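Local atomic coordinates of glyoxylate-induced Protein (Pseudomonas aeruginosa, PDB entry 1SQ4), a protein that is of unproven function but, as a double beta-barrel cupin, may act as a ureidoglycine aminohydrolase. Residues A29-P34 with R59-F64; I72-P77 with H135-W140; E98-L103 with R129-Q134. All coordinates share one frame; numbering follows the deposited sequence.

Contact 1: A29-P34 with R59-F64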
# COMPACT_ATOMS: atom_id res chain seq x y z
N ALA A 29 12.54 -2.80 -7.39
CA ALA A 29 13.13 -2.59 -8.70
C ALA A 29 14.33 -1.65 -8.65
O ALA A 29 15.16 -1.63 -9.56
CB ALA A 29 12.08 -2.02 -9.63
N TYR A 30 14.41 -0.85 -7.60
CA TYR A 30 15.50 0.07 -7.52
C TYR A 30 15.77 0.56 -6.11
O TYR A 30 15.03 0.26 -5.17
CB TYR A 30 15.23 1.26 -8.45
CG TYR A 30 14.03 2.07 -8.03
CD1 TYR A 30 12.74 1.67 -8.37
CD2 TYR A 30 14.19 3.21 -7.26
CE1 TYR A 30 11.64 2.40 -7.95
CE2 TYR A 30 13.10 3.95 -6.83
CZ TYR A 30 11.83 3.54 -7.18
OH TYR A 30 10.74 4.27 -6.75
N ALA A 31 16.87 1.31 -5.99
CA ALA A 31 17.31 1.89 -4.73
C ALA A 31 18.00 3.22 -5.01
O ALA A 31 18.88 3.29 -5.87
CB ALA A 31 18.29 0.95 -4.04
N VAL A 32 17.59 4.27 -4.32
CA VAL A 32 18.20 5.58 -4.48
C VAL A 32 18.92 5.91 -3.20
O VAL A 32 18.34 5.83 -2.12
CB VAL A 32 17.19 6.72 -4.68
CG1 VAL A 32 17.94 8.00 -4.95
CG2 VAL A 32 16.23 6.41 -5.80
N ILE A 33 20.19 6.29 -3.31
CA ILE A 33 20.98 6.64 -2.13
C ILE A 33 21.53 8.06 -2.26
O ILE A 33 22.39 8.33 -3.10
CB ILE A 33 22.17 5.69 -1.96
CG1 ILE A 33 21.71 4.26 -2.15
CG2 ILE A 33 22.77 5.86 -0.57
CD1 ILE A 33 22.87 3.33 -2.21
N PRO A 34 21.02 8.98 -1.43
CA PRO A 34 21.42 10.39 -1.41
C PRO A 34 22.86 10.60 -1.01
O PRO A 34 23.45 9.77 -0.31
CB PRO A 34 20.49 11.01 -0.38
CG PRO A 34 19.29 10.18 -0.50
CD PRO A 34 19.86 8.78 -0.57
N ARG A 59 26.05 -3.67 -2.55
CA ARG A 59 24.81 -4.31 -2.08
C ARG A 59 23.69 -3.31 -1.78
O ARG A 59 23.09 -3.35 -0.69
CB ARG A 59 25.08 -5.16 -0.83
CG ARG A 59 26.11 -6.24 -1.04
CD ARG A 59 26.00 -7.31 0.03
NE ARG A 59 26.51 -6.90 1.34
CZ ARG A 59 27.78 -6.60 1.60
NH1 ARG A 59 28.69 -6.67 0.63
NH2 ARG A 59 28.13 -6.24 2.82
N PRO A 60 23.38 -2.41 -2.72
CA PRO A 60 22.32 -1.42 -2.50
C PRO A 60 21.00 -2.07 -2.13
O PRO A 60 20.22 -1.55 -1.33
CB PRO A 60 22.23 -0.70 -3.84
CG PRO A 60 23.59 -0.90 -4.44
CD PRO A 60 23.88 -2.33 -4.10
N LEU A 61 20.76 -3.23 -2.73
CA LEU A 61 19.52 -3.97 -2.52
C LEU A 61 19.86 -5.44 -2.41
O LEU A 61 20.88 -5.90 -2.92
CB LEU A 61 18.57 -3.75 -3.70
CG LEU A 61 17.25 -2.99 -3.54
CD1 LEU A 61 17.40 -1.77 -2.66
CD2 LEU A 61 16.77 -2.63 -4.92
N SER A 62 18.98 -6.19 -1.76
CA SER A 62 19.21 -7.62 -1.57
C SER A 62 19.18 -8.37 -2.90
O SER A 62 18.80 -7.82 -3.93
CB SER A 62 18.15 -8.21 -0.64
OG SER A 62 16.92 -8.43 -1.32
N GLY A 63 19.61 -9.63 -2.86
CA GLY A 63 19.60 -10.43 -4.06
C GLY A 63 20.86 -10.37 -4.90
O GLY A 63 21.96 -10.28 -4.37
N PHE A 64 20.68 -10.42 -6.22
CA PHE A 64 21.81 -10.40 -7.13
C PHE A 64 22.43 -9.01 -7.23
O PHE A 64 22.20 -8.27 -8.19
CB PHE A 64 21.37 -10.89 -8.52
CG PHE A 64 22.52 -11.26 -9.43
CD1 PHE A 64 23.19 -10.29 -10.16
CD2 PHE A 64 22.91 -12.59 -9.57
CE1 PHE A 64 24.23 -10.63 -11.02
CE2 PHE A 64 23.96 -12.95 -10.43
CZ PHE A 64 24.62 -11.97 -11.15
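Strand 30-33, an early piece of chain built into the eight-stranded antiparallel sheet, turns Ala-31 and Ile-33 toward Pro-60 and Leu-61 in the loop that follows strand 52-57. The two segments share no hydrogen bond, and what joins them is apolar. Ala-31 and Pro-60 form the nearest CA pair, 6.4 Å apart, and each points its CB at the other segment; Ala-31 CB and Pro-60 CB come to 4.3 Å. Two residues along the strand, on the same face, Ile-33 reaches the same proline carbon: its CD1 is anti to CA (chi2 171°), and this terminal methyl lies 4.4 Å from Pro-60 CB. Pro-60 CB thus meets the short side chain of Ala-31 and the long one of Ile-33. The strand is bonded through its backbone to strand 239-244 on one edge, with Ala-31 paired to Trp-241 and Ile-33 to Phe-239, so the N-terminal part of the chain adds a strand to the barrel of the second cupin domain, and the loop 59-64 packs against that added strand. Leu-61 turns its branched end to the first half of the strand. Leu-61 CD2 lies 3.4 Å from Tyr-30 O and 4.0 Å from Ala-31 CB, a methyl set against peptide carbonyl and alanine together. The Tyr-30 side chain leaves on the other face, where its OH is hydrogen-bonded to Asp-230. Phe-26 touches both Ala-31 and Leu-61, while Phe-239 and Trp-241 pack on Pro-60. Beyond the apolar patch, Arg-59 reaches a second subunit, forming a salt bridge with Glu-213 of that chain.

Contact 2: I72-P77 with H135-W140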
# COMPACT_ATOMS: atom_id res chain seq x y z
N ILE A 72 34.68 5.20 -2.67
CA ILE A 72 35.04 6.57 -2.97
C ILE A 72 36.13 6.88 -1.96
O ILE A 72 35.86 7.18 -0.79
CB ILE A 72 33.83 7.54 -2.85
CG1 ILE A 72 32.78 7.21 -3.91
CG2 ILE A 72 34.28 8.97 -3.09
CD1 ILE A 72 31.55 8.13 -3.91
N VAL A 73 37.36 6.76 -2.43
CA VAL A 73 38.54 6.94 -1.60
C VAL A 73 39.11 8.34 -1.49
O VAL A 73 39.28 9.04 -2.47
CB VAL A 73 39.65 6.01 -2.07
CG1 VAL A 73 40.88 6.17 -1.20
CG2 VAL A 73 39.15 4.58 -2.03
N GLU A 74 39.41 8.73 -0.26
CA GLU A 74 39.98 10.03 0.01
C GLU A 74 41.37 9.82 0.58
O GLU A 74 41.55 9.23 1.66
CB GLU A 74 39.09 10.77 1.02
CG GLU A 74 39.69 12.06 1.58
CD GLU A 74 38.84 12.68 2.69
OE1 GLU A 74 39.37 13.50 3.47
OE2 GLU A 74 37.64 12.38 2.80
N LEU A 75 42.37 10.27 -0.16
CA LEU A 75 43.75 10.15 0.30
C LEU A 75 44.25 11.49 0.75
O LEU A 75 44.13 12.49 0.03
CB LEU A 75 44.66 9.65 -0.80
CG LEU A 75 44.32 8.27 -1.32
CD1 LEU A 75 45.25 7.93 -2.46
CD2 LEU A 75 44.41 7.26 -0.20
N ALA A 76 44.81 11.52 1.94
CA ALA A 76 45.36 12.73 2.48
C ALA A 76 46.75 12.81 1.89
O ALA A 76 47.24 11.84 1.31
CB ALA A 76 45.45 12.65 3.99
N PRO A 77 47.40 13.96 2.02
CA PRO A 77 48.74 14.05 1.45
C PRO A 77 49.59 12.88 1.91
O PRO A 77 49.55 12.48 3.08
CB PRO A 77 49.23 15.39 1.96
CG PRO A 77 47.98 16.21 1.94
CD PRO A 77 46.97 15.26 2.56
N HIS A 135 44.41 16.98 -0.66
CA HIS A 135 43.74 15.70 -0.66
C HIS A 135 43.33 15.32 -2.06
O HIS A 135 43.25 16.16 -2.96
CB HIS A 135 42.51 15.70 0.23
CG HIS A 135 42.82 15.83 1.68
ND1 HIS A 135 42.00 15.31 2.66
CD2 HIS A 135 43.85 16.41 2.33
CE1 HIS A 135 42.51 15.58 3.85
NE2 HIS A 135 43.63 16.25 3.68
N THR A 136 43.08 14.04 -2.26
CA THR A 136 42.67 13.55 -3.56
C THR A 136 41.49 12.61 -3.36
O THR A 136 41.39 11.92 -2.35
CB THR A 136 43.83 12.83 -4.26
OG1 THR A 136 44.94 13.73 -4.34
CG2 THR A 136 43.43 12.42 -5.67
N ARG A 137 40.58 12.57 -4.33
CA ARG A 137 39.43 11.71 -4.20
C ARG A 137 39.12 11.02 -5.50
O ARG A 137 39.03 11.65 -6.56
CB ARG A 137 38.24 12.53 -3.71
CG ARG A 137 38.52 13.31 -2.42
CD ARG A 137 37.29 14.02 -1.92
NE ARG A 137 37.43 14.42 -0.53
CZ ARG A 137 38.16 15.45 -0.13
NH1 ARG A 137 38.81 16.20 -1.01
NH2 ARG A 137 38.27 15.71 1.17
N PHE A 138 38.96 9.70 -5.43
CA PHE A 138 38.65 8.93 -6.63
C PHE A 138 37.68 7.78 -6.36
O PHE A 138 37.48 7.38 -5.22
CB PHE A 138 39.93 8.35 -7.25
CG PHE A 138 40.66 7.37 -6.36
CD1 PHE A 138 41.45 7.83 -5.31
CD2 PHE A 138 40.62 6.01 -6.62
CE1 PHE A 138 42.18 6.94 -4.54
CE2 PHE A 138 41.34 5.11 -5.85
CZ PHE A 138 42.13 5.58 -4.82
N HIS A 139 37.11 7.27 -7.45
CA HIS A 139 36.18 6.15 -7.38
C HIS A 139 36.93 4.89 -7.74
O HIS A 139 37.76 4.89 -8.64
CB HIS A 139 35.02 6.34 -8.37
CG HIS A 139 33.99 7.33 -7.92
ND1 HIS A 139 32.66 7.00 -7.77
CD2 HIS A 139 34.09 8.64 -7.59
CE1 HIS A 139 31.98 8.06 -7.37
NE2 HIS A 139 32.83 9.07 -7.26
N TRP A 140 36.64 3.80 -7.03
CA TRP A 140 37.30 2.54 -7.28
C TRP A 140 36.23 1.46 -7.47
O TRP A 140 35.57 1.03 -6.53
CB TRP A 140 38.23 2.21 -6.10
CG TRP A 140 39.07 0.96 -6.22
CD1 TRP A 140 39.19 0.15 -7.31
CD2 TRP A 140 39.85 0.35 -5.18
NE1 TRP A 140 39.98 -0.94 -7.01
CE2 TRP A 140 40.40 -0.84 -5.70
CE3 TRP A 140 40.13 0.69 -3.85
CZ2 TRP A 140 41.21 -1.69 -4.95
CZ3 TRP A 140 40.94 -0.17 -3.10
CH2 TRP A 140 41.46 -1.34 -3.65
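Glu-74 OE1 is shared by His-135, just ahead of the opposing strand, and Arg-137 on it. His-135 ND1 donates to it over 3.3 Å; the oxygen lies in the plane of the imidazole, while the nitrogen meets the anti side of the carboxylate, 22° out of its plane. Arg-137 NH2 makes a salt bridge to the same OE1 at 3.4 Å, its guanidinium turned 47° against the carboxylate. Glu-74 CG is anti to the backbone N (chi1 170°) and the chain beyond is extended, running beside Arg-137. OE2 pairs with Arg-53, and Arg-137 is bound more closely to Glu-98, through NH1. Ala-76 CA sits over the centre of the His-135 ring, 4.0 Å from its centroid. Ile-72 CG1 makes a CH-pi contact with a face of the His-139 ring, offset toward its rim, 3.8 Å from the centroid. On the face opposite Ile-72 and Glu-74, Val-73 CB lies over the Phe-138 ring, whose edge meets Leu-75 CD1. Four backbone hydrogen bonds, two each at Val-73/Phe-138 and Leu-75/Thr-136, join the antiparallel strands. They are neighbouring inner strands of the first cupin barrel's six-stranded sheet: 52-57 flanks 69-76, and 90-98 flanks 136-144.

Contact 3: E98-L103 with R129-Q134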
# COMPACT_ATOMS: atom_id res chain seq x y z
N GLU A 98 38.64 14.53 -7.75
CA GLU A 98 39.18 15.73 -7.13
C GLU A 98 40.60 15.47 -6.71
O GLU A 98 40.90 14.42 -6.14
CB GLU A 98 38.35 16.11 -5.92
CG GLU A 98 38.60 17.50 -5.40
CD GLU A 98 37.69 17.81 -4.24
OE1 GLU A 98 38.07 17.49 -3.10
OE2 GLU A 98 36.58 18.33 -4.48
N GLY A 99 41.46 16.43 -7.01
CA GLY A 99 42.87 16.30 -6.66
C GLY A 99 43.66 15.58 -7.74
O GLY A 99 43.18 15.36 -8.85
N GLU A 100 44.90 15.22 -7.41
CA GLU A 100 45.76 14.52 -8.34
C GLU A 100 46.26 13.21 -7.73
O GLU A 100 46.80 13.20 -6.63
CB GLU A 100 46.96 15.39 -8.71
CG GLU A 100 47.95 14.74 -9.66
CD GLU A 100 49.31 15.43 -9.62
OE1 GLU A 100 49.33 16.69 -9.57
OE2 GLU A 100 50.35 14.72 -9.66
N LEU A 101 46.05 12.12 -8.45
CA LEU A 101 46.47 10.81 -7.98
C LEU A 101 47.65 10.35 -8.81
O LEU A 101 47.75 10.64 -10.00
CB LEU A 101 45.32 9.80 -8.11
CG LEU A 101 45.45 8.41 -7.48
CD1 LEU A 101 45.73 8.54 -6.00
CD2 LEU A 101 44.16 7.62 -7.69
N SER A 102 48.57 9.63 -8.16
CA SER A 102 49.75 9.11 -8.83
C SER A 102 49.60 7.59 -8.89
O SER A 102 49.62 6.92 -7.86
CB SER A 102 51.00 9.49 -8.05
OG SER A 102 52.17 9.02 -8.67
N LEU A 103 49.42 7.07 -10.10
CA LEU A 103 49.25 5.63 -10.31
C LEU A 103 50.44 5.01 -11.04
O LEU A 103 50.87 5.50 -12.09
CB LEU A 103 47.99 5.35 -11.14
CG LEU A 103 47.79 3.91 -11.62
CD1 LEU A 103 47.53 3.01 -10.44
CD2 LEU A 103 46.63 3.83 -12.59
N ARG A 129 49.46 6.64 -5.03
CA ARG A 129 50.01 7.50 -4.01
C ARG A 129 49.59 8.93 -4.27
O ARG A 129 49.38 9.34 -5.42
CB ARG A 129 51.54 7.34 -4.00
CG ARG A 129 52.27 8.15 -2.95
CD ARG A 129 51.92 7.72 -1.53
NE ARG A 129 52.33 6.35 -1.24
CZ ARG A 129 52.03 5.71 -0.12
NH1 ARG A 129 52.44 4.46 0.07
NH2 ARG A 129 51.31 6.31 0.82
N ASN A 130 49.43 9.69 -3.19
CA ASN A 130 49.05 11.10 -3.30
C ASN A 130 50.32 11.91 -3.02
O ASN A 130 50.67 12.15 -1.85
CB ASN A 130 47.97 11.46 -2.28
CG ASN A 130 47.55 12.92 -2.36
OD1 ASN A 130 46.73 13.39 -1.57
ND2 ASN A 130 48.13 13.64 -3.32
N THR A 131 51.00 12.31 -4.10
CA THR A 131 52.25 13.08 -3.98
C THR A 131 52.04 14.58 -3.85
O THR A 131 53.02 15.31 -3.83
CB THR A 131 53.19 12.85 -5.19
OG1 THR A 131 52.56 13.30 -6.39
CG2 THR A 131 53.57 11.39 -5.34
N THR A 132 50.80 15.04 -3.76
CA THR A 132 50.56 16.48 -3.64
C THR A 132 50.33 16.88 -2.19
O THR A 132 50.30 16.04 -1.30
CB THR A 132 49.32 16.96 -4.44
OG1 THR A 132 48.13 16.64 -3.71
CG2 THR A 132 49.26 16.30 -5.81
N GLY A 133 50.16 18.18 -1.96
CA GLY A 133 49.92 18.68 -0.62
C GLY A 133 48.44 18.81 -0.35
O GLY A 133 48.02 19.20 0.74
N GLN A 134 47.64 18.48 -1.36
CA GLN A 134 46.19 18.55 -1.24
C GLN A 134 45.56 17.15 -1.29
O GLN A 134 46.12 16.23 -1.90
CB GLN A 134 45.61 19.40 -2.36
CG GLN A 134 44.88 20.61 -1.86
CD GLN A 134 45.83 21.63 -1.27
OE1 GLN A 134 45.44 22.45 -0.43
NE2 GLN A 134 47.09 21.59 -1.72
O HOH W 1 45.56 16.24 -4.81
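Glu-100 and Thr-132 meet obliquely, the methyl of the threonine against the stem and head of the glutamate. Thr-132 CG2 lies 3.8 Å from Glu-100 CB and the same distance from Glu-100 OE1, so one methyl touches both the start of the side chain and its carboxylate. Glu-100 CG stands anti to the backbone N (chi1 179°), and from there the side chain runs extended past Thr-132. Its other oxygen, Glu-100 OE2, approaches Thr-131 OG1 to only 4.2 Å, again with the two side chains crossing at a slant.

The hydroxyl of Thr-132 branches differently from its methyl. Thr-132 OG1 sits between the backbone N and the carbonyl carbon (chi1 79°), where it accepts a hydrogen bond from Gln-134 N at 3.0 Å. This is an ST turn, and it shapes the loop that leads from strand 126-129 to strand 136-144 of the first cupin barrel. The same OG1 is hydrogen-bonded to a water at 2.8 Å; a hydrogen bond from Glu-100 N to that water bridges the turn to the backbone ahead of strand 101-105.

At their other end the segments meet as the close of a sheet ladder, in the single pair Ser-102 and Arg-129. The pair is antiparallel and hydrogen-bonded, with Ser-102 N donating to Arg-129 O at 2.9 Å and Arg-129 N returning a bond to Ser-102 O at 2.8 Å. Their CB atoms leave on the same face, but the arginine then parts from the serine: its guanidinium leads away from strand 101-105, where NH2 is held by the carboxylate of Asp-50 and the carbonyl of Asn-78. Thr-131 CG2 approaches Ser-102 CB at 4.2 Å. Leu-101 lies buried on Met-112, with its CD1 also close to Arg-129 O.

Contacts 2 and 3 belong together in the first cupin domain, with centres 8 Å apart; along the chain contact 3 is nested within the loop that contact 2 closes. Contact 2 lies in the six-stranded sheet, contact 3 at one end of a four-stranded one; they touch through the Arg-137 NH1 to Glu-98 OE1 salt bridge (2.6 Å) and a probable hydrogen bond between Thr-136 OG1 and Glu-100 O. Contact 1 comes earlier in sequence and stands apart, its centre 24 Å from contact 2's and 32 Å from contact 3's, across the chain's centre from the latter. There strand 30-33 joins the second barrel's sheet, so the chain visits that barrel before completing the first, tying the two halves together.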